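Nitrilotriacetate monooxygenase (Burkholderia pseudomallei, PDB 3SDO) probably acts as an FMN-dependent monooxygenase that uses molecular oxygen to oxidise its substrate, as in other members of the NtaA/SnaA/DszA family. Local coordinates at residues A[25-30]-A[297-302]; A[46-51]-A[407-412]; A[216-221]-A[227-232]; A[368-373]-A[379-384]. One frame throughout, in Å; residues are numbered along the deposited sequence.

Contact 1. Residues A[25-30]-A[297-302]; sequences AWKHPS and PREALA
Glu299 OE2 accepts two hydrogen bonds, one from Lys27 and one from Ser296 OG just ahead of the segment. The Lys27 bond crosses the contact as a salt bridge, with NZ 3.1 Å from OE2. The ammonium group comes in on the syn lone pair of OE2, the side that faces OE1. Lys27 is stretched out, with chi2 to chi4 all near 180°, and covers about half of the 13.6 Å between its CA and that of Glu299; the glutamate and the bond itself supply the rest. The two side chains run past each other in opposite directions. Lys27 CG lies over the centre of the Trp26 ring, 3.7 Å above its plane. Lys27 NZ also donates to the carbonyl O of Leu294, and Glu299 OE1 bonds to Asn24 ND2. The Trp26 ring meets Phe182 of the second subunit, and the Trp26 backbone O accepts a hydrogen bond from Arg177 of that subunit. The contact is a long-reach surface salt bridge. It ties the loop after the first barrel strand, 11-15, to helix 297-307, which lies in the long insertion between strands 268-277 and 372-373 of this luciferase-like TIM barrel.

Contact 2. Residues A[46-51]-A[407-412]; sequences ARRAEN and DFVDHV
Arg48 carries this contact from helix 39-51 to Asp410 and Val409 of helix 401-418. Its CG is anti to the backbone N (chi1 -163°) and the chain bends at chi2 (74°), which brings the guanidinium across to the other helix. There it grips the Asp410 carboxylate end-on with two nitrogens, one for each oxygen. Arg48 NH1 donates to Asp410 OD1 at 3.1 Å, and Arg48 NH2 donates to Asp410 OD2 at 2.9 Å. Both acceptors lie close to the guanidinium plane, and both oxygens are met on their syn side. The two flat groups are still twisted, with their planes 41° apart. Val409 packs over one face of the guanidinium, with CG2 3.2 Å from Arg48 NH1, a tight fit. The third nitrogen, Arg48 NE, is bridged to Asp406, so two carboxylates flank one cation and probably help to fix its orientation. Ala49 comes next and turns to the core side, against Ile54 and Ile93. Glu50 leaves the contact altogether: its OE2 takes backbone N-H groups of Ser91, Lys92 and Ile93. In helix 401-418, residues 408-412 form a wider pi-type turn. The two helices are the first and last main helices around the barrel. Beneath helix 401-418, Phe408 meets Phe12 of strand 11-15 edge-to-face, and also packs on Pro275 of strand 268-277.

Contact 3. Residues A[216-221]-A[227-232]; sequences IFQAGS and DLAGRS
One hydrogen bond links the segments: Gln218 NE2 donates to Ser232 OG at 2.7 Å. It is nearly straight, at 166°, and the hydroxyl lies close to the plane of the Gln218 amide. The same hydroxyl passes its own proton back to its helix, from Ser232 OG to Leu228 O at 2.9 Å, reaching that oxygen from above the carbonyl plane. The other end of the amide makes van der Waals contacts only across these segments. Gln218 OE1 rests on the helix backbone, 3.3 Å from Ala229 CA, and touches Leu228 CG at 3.5 Å. A further van der Waals contact sets Ile216 CG2 against the carbonyl Ser232 O at 3.7 Å. The axes of strand 216-218 and helix 227-232 run nearly antiparallel, at 166°, as expected for a strand and the helix that returns over it in a beta-alpha-beta unit. The loop between them contains Ser221, a predicted FMN-binding residue, and Leu228 packs close to Tyr151, another. The chemistry is thus a relay, from side-chain amide to hydroxyl to main-chain carbonyl. With NE2 bound to the serine, the amide's rotation is fixed, and the strand is pinned to helix 223-232 at Ser232 by a directional buried bond.

Contact 4. Residues A[368-373]-A[379-384]; sequences SEAFIG and ASEMIR
A 3-10 turn at residues 369-370 leads into the short strand 372-373 and lies beside helix 375-387, with the CA atoms of Ala370 and Glu381 6.7 Å apart. Glu381 is the centre of the side-chain packing. It points CG opposite its own amide nitrogen, which lays the methylene over one face of the Phe371 ring. The contact is a CH-pi interaction: Glu381 CG is 3.8 Å from the Phe371 ring centroid and 24° off the ring normal. The bend at chi2 (69°) then lifts the carboxylate away from the ring, with the two planes 75° apart. There Glu381 OE2 touches the methyl of Ala370, 3.5 Å from its CB. Arg384, one helical turn on, grips the same carboxylate side-on. Its NE donates to Glu381 OE1 at 3.0 Å, and its NH2 donates to Glu381 OE2 at 2.9 Å. Glu381 OE2 also takes a hydrogen bond from Trp385 NE1, so both oxygens are held and the carboxylate's rotation is fixed. Met382 closes the edge of the phenyl ring, with CG 3.8 Å from Phe371 CE1. The Trp385 ring meets Phe371 edge-to-face. Around this cluster, Phe371 and Met382 both pack on Ile273 of strand 268-277, Met382 also touches Pro275 of that strand, and Arg384 makes a cation-pi contact with Phe243 of helix 243-259.

Contact 3 is the most buried of the four and relies on a neutral amide-hydroxyl bond. Contact 1 lies at the surface and rests on a single salt bridge. Contacts 2 and 4 are partly buried and mix charge with packing. In contact 2 the ion pair crosses between helices, whereas in contact 4 it stays within one helix and its carbon chain does the crossing. These two touch, Phe408 CE2 lying 3.6 Å from Met382 CE. Contacts 3 and 4 each join a strand region to the helix that follows it, and both reach the barrel sheet. Contacts 1 and 2 join regions far apart in sequence. Contact 3 lies across the chain's centre from both.

Contact 1. Residues A[25-30]-A[297-302]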
# COMPACT_ATOMS: atom_id res chain seq x y z
N ALA A 25 2.27 -3.74 -23.98
CA ALA A 25 1.36 -4.86 -23.75
C ALA A 25 -0.11 -4.43 -23.66
O ALA A 25 -1.01 -5.24 -23.90
CB ALA A 25 1.79 -5.64 -22.48
N TRP A 26 -0.35 -3.17 -23.31
CA TRP A 26 -1.74 -2.64 -23.23
C TRP A 26 -2.49 -2.76 -24.56
O TRP A 26 -3.73 -2.67 -24.58
CB TRP A 26 -1.78 -1.17 -22.78
CG TRP A 26 -1.22 -0.18 -23.77
CD1 TRP A 26 0.10 0.20 -23.92
CD2 TRP A 26 -1.95 0.57 -24.74
NE1 TRP A 26 0.23 1.12 -24.93
CE2 TRP A 26 -1.02 1.37 -25.45
CE3 TRP A 26 -3.31 0.66 -25.08
CZ2 TRP A 26 -1.39 2.25 -26.47
CZ3 TRP A 26 -3.68 1.52 -26.12
CH2 TRP A 26 -2.73 2.31 -26.79
N LYS A 27 -1.74 -2.89 -25.65
CA LYS A 27 -2.32 -3.04 -26.99
C LYS A 27 -2.79 -4.47 -27.28
O LYS A 27 -3.54 -4.69 -28.23
CB LYS A 27 -1.33 -2.67 -28.10
CG LYS A 27 -0.75 -1.26 -28.08
CD LYS A 27 0.05 -1.04 -29.39
CE LYS A 27 0.90 0.21 -29.37
NZ LYS A 27 1.92 0.28 -30.48
N HIS A 28 -2.31 -5.46 -26.52
CA HIS A 28 -2.62 -6.86 -26.83
C HIS A 28 -4.05 -7.22 -26.41
O HIS A 28 -4.44 -6.91 -25.28
CB HIS A 28 -1.64 -7.83 -26.17
CG HIS A 28 -1.64 -9.17 -26.83
ND1 HIS A 28 -2.44 -10.20 -26.41
CD2 HIS A 28 -1.02 -9.60 -27.96
CE1 HIS A 28 -2.29 -11.23 -27.23
NE2 HIS A 28 -1.44 -10.88 -28.18
N PRO A 29 -4.82 -7.88 -27.32
CA PRO A 29 -6.22 -8.21 -27.01
C PRO A 29 -6.46 -9.18 -25.86
O PRO A 29 -7.58 -9.26 -25.40
CB PRO A 29 -6.76 -8.81 -28.32
CG PRO A 29 -5.57 -9.15 -29.15
CD PRO A 29 -4.45 -8.26 -28.70
N SER A 30 -5.45 -9.90 -25.40
CA SER A 30 -5.63 -10.82 -24.28
C SER A 30 -5.69 -10.13 -22.90
O SER A 30 -5.90 -10.80 -21.88
CB SER A 30 -4.53 -11.88 -24.27
OG SER A 30 -3.25 -11.35 -23.86
N PRO A 297 6.19 0.24 -36.33
CA PRO A 297 7.41 0.62 -37.05
C PRO A 297 7.95 2.00 -36.65
O PRO A 297 9.15 2.14 -36.39
CB PRO A 297 6.98 0.57 -38.50
CG PRO A 297 5.96 -0.53 -38.54
CD PRO A 297 5.22 -0.43 -37.22
N ARG A 298 7.07 2.98 -36.55
CA ARG A 298 7.49 4.31 -36.13
C ARG A 298 8.21 4.32 -34.77
O ARG A 298 9.18 5.05 -34.58
CB ARG A 298 6.29 5.24 -36.04
CG ARG A 298 6.66 6.64 -35.55
CD ARG A 298 5.44 7.50 -35.42
NE ARG A 298 4.80 7.65 -36.72
CZ ARG A 298 5.08 8.59 -37.63
NH1 ARG A 298 6.01 9.52 -37.40
NH2 ARG A 298 4.41 8.60 -38.77
N GLU A 299 7.69 3.54 -33.82
CA GLU A 299 8.27 3.51 -32.48
C GLU A 299 9.62 2.83 -32.50
O GLU A 299 10.57 3.29 -31.85
CB GLU A 299 7.36 2.79 -31.49
CG GLU A 299 6.17 3.61 -31.00
CD GLU A 299 5.25 2.76 -30.14
OE1 GLU A 299 5.40 2.78 -28.89
OE2 GLU A 299 4.43 2.01 -30.73
N ALA A 300 9.72 1.74 -33.26
CA ALA A 300 11.01 1.11 -33.52
C ALA A 300 12.02 2.11 -34.09
O ALA A 300 13.14 2.20 -33.60
CB ALA A 300 10.85 -0.07 -34.44
N LEU A 301 11.63 2.88 -35.10
CA LEU A 301 12.52 3.90 -35.70
C LEU A 301 12.88 5.09 -34.78
O LEU A 301 14.01 5.59 -34.80
CB LEU A 301 11.91 4.44 -37.00
CG LEU A 301 11.68 3.47 -38.16
CD1 LEU A 301 11.09 4.22 -39.37
CD2 LEU A 301 12.96 2.79 -38.55
N ALA A 302 11.92 5.58 -34.00
CA ALA A 302 12.15 6.73 -33.11
C ALA A 302 13.24 6.38 -32.10
O ALA A 302 14.06 7.23 -31.73
CB ALA A 302 10.85 7.14 -32.37

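Contact 2. Residues A[46-51]-A[407-412]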
# COMPACT_ATOMS: atom_id res chain seq x y z
N ALA A 46 -3.48 -12.89 -10.23
CA ALA A 46 -2.97 -13.45 -8.97
C ALA A 46 -3.59 -14.81 -8.69
O ALA A 46 -2.88 -15.74 -8.29
CB ALA A 46 -3.18 -12.47 -7.78
N ARG A 47 -4.90 -14.94 -8.94
CA ARG A 47 -5.60 -16.22 -8.71
C ARG A 47 -5.18 -17.30 -9.69
O ARG A 47 -5.00 -18.45 -9.31
CB ARG A 47 -7.12 -16.03 -8.76
CG ARG A 47 -7.63 -15.33 -7.51
CD ARG A 47 -9.10 -15.05 -7.62
NE ARG A 47 -9.68 -14.62 -6.35
CZ ARG A 47 -10.90 -14.12 -6.24
NH1 ARG A 47 -11.66 -13.94 -7.33
NH2 ARG A 47 -11.39 -13.81 -5.04
N ARG A 48 -4.98 -16.91 -10.94
CA ARG A 48 -4.47 -17.81 -11.97
C ARG A 48 -3.13 -18.39 -11.56
O ARG A 48 -2.90 -19.60 -11.64
CB ARG A 48 -4.33 -17.03 -13.29
CG ARG A 48 -4.20 -17.88 -14.53
CD ARG A 48 -5.52 -18.51 -14.89
NE ARG A 48 -5.56 -18.93 -16.29
CZ ARG A 48 -5.22 -20.14 -16.74
NH1 ARG A 48 -4.81 -21.09 -15.93
NH2 ARG A 48 -5.34 -20.39 -18.02
N ALA A 49 -2.22 -17.52 -11.10
CA ALA A 49 -0.92 -17.97 -10.63
C ALA A 49 -1.03 -18.85 -9.38
O ALA A 49 -0.40 -19.91 -9.31
CB ALA A 49 0.01 -16.76 -10.37
N GLU A 50 -1.84 -18.42 -8.42
CA GLU A 50 -2.01 -19.14 -7.17
C GLU A 50 -2.56 -20.55 -7.42
O GLU A 50 -2.11 -21.53 -6.82
CB GLU A 50 -2.95 -18.38 -6.23
CG GLU A 50 -3.22 -19.09 -4.91
CD GLU A 50 -4.07 -18.25 -3.96
OE1 GLU A 50 -5.27 -18.04 -4.26
OE2 GLU A 50 -3.53 -17.78 -2.93
N ASN A 51 -3.54 -20.65 -8.30
CA ASN A 51 -4.15 -21.95 -8.56
C ASN A 51 -3.17 -22.94 -9.23
O ASN A 51 -3.38 -24.15 -9.16
CB ASN A 51 -5.39 -21.77 -9.42
CG ASN A 51 -6.55 -21.15 -8.66
OD1 ASN A 51 -6.53 -21.06 -7.42
ND2 ASN A 51 -7.59 -20.76 -9.40
N ASP A 407 -0.55 -19.46 -21.00
CA ASP A 407 0.29 -20.46 -21.68
C ASP A 407 1.24 -21.14 -20.72
O ASP A 407 1.44 -22.37 -20.77
CB ASP A 407 1.14 -19.84 -22.79
CG ASP A 407 0.34 -19.45 -24.02
OD1 ASP A 407 -0.86 -19.78 -24.11
OD2 ASP A 407 0.92 -18.78 -24.91
N PHE A 408 1.88 -20.33 -19.88
CA PHE A 408 2.89 -20.87 -19.00
C PHE A 408 2.27 -21.86 -18.00
O PHE A 408 2.76 -22.98 -17.83
CB PHE A 408 3.65 -19.76 -18.27
CG PHE A 408 4.70 -20.28 -17.36
CD1 PHE A 408 4.41 -20.50 -16.02
CD2 PHE A 408 5.97 -20.59 -17.85
CE1 PHE A 408 5.38 -21.02 -15.17
CE2 PHE A 408 6.92 -21.11 -17.00
CZ PHE A 408 6.62 -21.33 -15.66
N VAL A 409 1.18 -21.45 -17.36
CA VAL A 409 0.58 -22.31 -16.33
C VAL A 409 -0.11 -23.54 -16.93
O VAL A 409 -0.08 -24.61 -16.33
CB VAL A 409 -0.40 -21.54 -15.37
CG1 VAL A 409 0.35 -20.44 -14.63
CG2 VAL A 409 -1.59 -20.98 -16.09
N ASP A 410 -0.72 -23.39 -18.10
CA ASP A 410 -1.44 -24.51 -18.70
C ASP A 410 -0.51 -25.50 -19.42
O ASP A 410 -0.81 -26.69 -19.47
CB ASP A 410 -2.53 -23.99 -19.66
CG ASP A 410 -3.69 -23.32 -18.92
OD1 ASP A 410 -3.78 -23.37 -17.68
OD2 ASP A 410 -4.53 -22.73 -19.61
N HIS A 411 0.61 -25.02 -19.94
CA HIS A 411 1.45 -25.84 -20.80
C HIS A 411 2.85 -26.12 -20.29
O HIS A 411 3.34 -27.21 -20.49
CB HIS A 411 1.48 -25.26 -22.21
CG HIS A 411 0.11 -25.17 -22.81
ND1 HIS A 411 -0.53 -23.97 -23.01
CD2 HIS A 411 -0.78 -26.14 -23.13
CE1 HIS A 411 -1.74 -24.20 -23.49
NE2 HIS A 411 -1.92 -25.51 -23.57
N VAL A 412 3.49 -25.18 -19.61
CA VAL A 412 4.83 -25.43 -19.12
C VAL A 412 4.86 -26.14 -17.76
O VAL A 412 5.57 -27.15 -17.60
CB VAL A 412 5.68 -24.15 -19.08
CG1 VAL A 412 7.06 -24.49 -18.61
CG2 VAL A 412 5.73 -23.52 -20.49

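Contact 3. Residues A[216-221]-A[227-232]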
# COMPACT_ATOMS: atom_id res chain seq x y z
N ILE A 216 12.79 -10.85 2.64
CA ILE A 216 13.52 -9.78 1.97
C ILE A 216 13.99 -10.24 0.59
O ILE A 216 14.74 -11.23 0.47
CB ILE A 216 14.74 -9.30 2.79
CG1 ILE A 216 14.32 -8.86 4.19
CG2 ILE A 216 15.49 -8.15 2.07
CD1 ILE A 216 13.18 -7.85 4.25
N PHE A 217 13.54 -9.50 -0.42
CA PHE A 217 13.98 -9.64 -1.80
C PHE A 217 14.90 -8.48 -2.13
O PHE A 217 14.72 -7.36 -1.64
CB PHE A 217 12.76 -9.61 -2.74
CG PHE A 217 11.97 -10.88 -2.75
CD1 PHE A 217 11.21 -11.25 -1.67
CD2 PHE A 217 11.97 -11.70 -3.86
CE1 PHE A 217 10.49 -12.40 -1.68
CE2 PHE A 217 11.28 -12.88 -3.88
CZ PHE A 217 10.55 -13.24 -2.79
N GLN A 218 15.90 -8.75 -2.96
CA GLN A 218 16.76 -7.68 -3.47
C GLN A 218 17.20 -8.00 -4.89
O GLN A 218 17.14 -9.14 -5.31
CB GLN A 218 17.99 -7.49 -2.58
CG GLN A 218 17.69 -6.99 -1.19
CD GLN A 218 18.91 -6.87 -0.33
OE1 GLN A 218 20.03 -6.76 -0.83
NE2 GLN A 218 18.69 -6.95 1.00
N ALA A 219 17.64 -7.00 -5.63
CA ALA A 219 18.12 -7.22 -7.00
C ALA A 219 19.42 -6.50 -7.32
O ALA A 219 19.68 -6.17 -8.47
CB ALA A 219 17.05 -6.84 -8.00
N GLY A 220 20.28 -6.30 -6.32
CA GLY A 220 21.56 -5.64 -6.58
C GLY A 220 22.39 -6.43 -7.60
O GLY A 220 22.40 -7.66 -7.58
N SER A 221 23.06 -5.71 -8.48
CA SER A 221 23.82 -6.29 -9.57
C SER A 221 25.26 -5.78 -9.61
O SER A 221 26.15 -6.44 -10.15
CB SER A 221 23.13 -5.95 -10.88
OG SER A 221 23.04 -4.54 -11.02
N ASP A 227 26.95 -7.73 -2.60
CA ASP A 227 27.36 -7.85 -1.22
C ASP A 227 26.21 -7.57 -0.24
O ASP A 227 26.04 -8.28 0.76
CB ASP A 227 28.51 -6.89 -0.95
CG ASP A 227 29.27 -7.27 0.30
OD1 ASP A 227 29.73 -8.43 0.38
OD2 ASP A 227 29.38 -6.40 1.19
N LEU A 228 25.43 -6.54 -0.51
CA LEU A 228 24.26 -6.29 0.33
C LEU A 228 23.34 -7.50 0.27
O LEU A 228 22.83 -7.91 1.30
CB LEU A 228 23.53 -5.01 -0.10
CG LEU A 228 22.32 -4.62 0.75
CD1 LEU A 228 22.66 -4.46 2.20
CD2 LEU A 228 21.69 -3.34 0.17
N ALA A 229 23.12 -8.06 -0.91
CA ALA A 229 22.22 -9.23 -1.05
C ALA A 229 22.71 -10.41 -0.21
O ALA A 229 21.93 -11.05 0.50
CB ALA A 229 22.07 -9.64 -2.52
N GLY A 230 24.00 -10.70 -0.30
CA GLY A 230 24.64 -11.76 0.49
C GLY A 230 24.51 -11.57 2.00
O GLY A 230 24.30 -12.54 2.74
N ARG A 231 24.61 -10.32 2.45
CA ARG A 231 24.51 -10.01 3.87
C ARG A 231 23.09 -9.95 4.40
O ARG A 231 22.88 -10.09 5.60
CB ARG A 231 25.15 -8.66 4.17
CG ARG A 231 26.68 -8.69 4.12
CD ARG A 231 27.26 -7.32 3.87
NE ARG A 231 26.63 -6.30 4.70
CZ ARG A 231 26.34 -5.05 4.30
NH1 ARG A 231 26.62 -4.63 3.06
NH2 ARG A 231 25.77 -4.21 5.15
N SER A 232 22.10 -9.71 3.51
CA SER A 232 20.75 -9.37 4.01
C SER A 232 19.53 -9.87 3.21
O SER A 232 18.42 -9.77 3.70
CB SER A 232 20.62 -7.85 4.21
OG SER A 232 20.60 -7.15 2.96

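Contact 4. Residues A[368-373]-A[379-384]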
# COMPACT_ATOMS: atom_id res chain seq x y z
N SER A 368 14.91 -14.58 -24.50
CA SER A 368 15.95 -15.05 -25.43
C SER A 368 15.36 -16.25 -26.15
O SER A 368 14.36 -16.81 -25.70
CB SER A 368 17.21 -15.47 -24.67
OG SER A 368 17.06 -16.78 -24.12
N GLU A 369 15.98 -16.67 -27.24
CA GLU A 369 15.36 -17.65 -28.11
C GLU A 369 15.31 -19.04 -27.49
O GLU A 369 14.43 -19.83 -27.83
CB GLU A 369 15.99 -17.67 -29.51
CG GLU A 369 17.29 -18.48 -29.68
CD GLU A 369 17.59 -18.74 -31.16
OE1 GLU A 369 17.10 -17.95 -32.01
OE2 GLU A 369 18.32 -19.72 -31.47
N ALA A 370 16.21 -19.30 -26.53
CA ALA A 370 16.18 -20.57 -25.76
C ALA A 370 14.89 -20.73 -24.94
O ALA A 370 14.48 -21.86 -24.68
CB ALA A 370 17.43 -20.71 -24.86
N PHE A 371 14.25 -19.61 -24.57
CA PHE A 371 12.96 -19.66 -23.86
C PHE A 371 11.74 -19.40 -24.79
O PHE A 371 10.65 -19.07 -24.31
CB PHE A 371 12.94 -18.69 -22.68
CG PHE A 371 13.89 -19.05 -21.58
CD1 PHE A 371 13.60 -20.09 -20.72
CD2 PHE A 371 15.06 -18.35 -21.39
CE1 PHE A 371 14.49 -20.45 -19.71
CE2 PHE A 371 15.94 -18.71 -20.37
CZ PHE A 371 15.63 -19.75 -19.52
N ILE A 372 11.94 -19.57 -26.10
CA ILE A 372 10.86 -19.48 -27.09
C ILE A 372 10.78 -20.79 -27.88
O ILE A 372 11.71 -21.15 -28.61
CB ILE A 372 11.11 -18.28 -28.07
CG1 ILE A 372 11.19 -16.96 -27.29
CG2 ILE A 372 10.01 -18.16 -29.10
CD1 ILE A 372 11.73 -15.77 -28.16
N GLY A 373 9.68 -21.51 -27.70
CA GLY A 373 9.51 -22.81 -28.39
C GLY A 373 8.44 -23.66 -27.74
O GLY A 373 7.50 -23.13 -27.15
N ALA A 379 10.79 -26.06 -21.00
CA ALA A 379 11.01 -26.74 -19.71
C ALA A 379 12.45 -27.27 -19.58
O ALA A 379 13.07 -27.12 -18.52
CB ALA A 379 10.00 -27.88 -19.48
N SER A 380 12.97 -27.86 -20.66
CA SER A 380 14.32 -28.37 -20.69
C SER A 380 15.36 -27.27 -20.39
O SER A 380 16.33 -27.52 -19.69
CB SER A 380 14.64 -29.05 -22.03
OG SER A 380 13.99 -30.32 -22.13
N GLU A 381 15.13 -26.06 -20.91
CA GLU A 381 16.05 -24.94 -20.69
C GLU A 381 15.97 -24.46 -19.23
O GLU A 381 17.00 -24.18 -18.61
CB GLU A 381 15.74 -23.80 -21.66
CG GLU A 381 16.63 -22.58 -21.54
CD GLU A 381 18.07 -22.82 -21.98
OE1 GLU A 381 18.42 -23.93 -22.45
OE2 GLU A 381 18.87 -21.86 -21.87
N MET A 382 14.77 -24.38 -18.68
CA MET A 382 14.61 -24.05 -17.26
C MET A 382 15.32 -25.08 -16.39
O MET A 382 15.99 -24.71 -15.42
CB MET A 382 13.14 -23.96 -16.84
CG MET A 382 12.40 -22.80 -17.52
SD MET A 382 10.62 -22.76 -17.17
CE MET A 382 10.17 -21.51 -18.38
N ILE A 383 15.14 -26.35 -16.72
CA ILE A 383 15.80 -27.44 -16.00
C ILE A 383 17.31 -27.29 -16.11
O ILE A 383 18.02 -27.46 -15.13
CB ILE A 383 15.36 -28.82 -16.51
CG1 ILE A 383 13.94 -29.12 -15.99
CG2 ILE A 383 16.41 -29.92 -16.12
CD1 ILE A 383 13.17 -30.24 -16.76
N ARG A 384 17.79 -26.93 -17.29
CA ARG A 384 19.21 -26.71 -17.49
C ARG A 384 19.75 -25.62 -16.56
O ARG A 384 20.80 -25.80 -15.91
CB ARG A 384 19.51 -26.36 -18.95
CG ARG A 384 20.98 -26.07 -19.22
CD ARG A 384 21.29 -25.92 -20.69
NE ARG A 384 21.09 -24.55 -21.12
CZ ARG A 384 22.02 -23.60 -21.17
NH1 ARG A 384 23.27 -23.86 -20.80
NH2 ARG A 384 21.70 -22.38 -21.60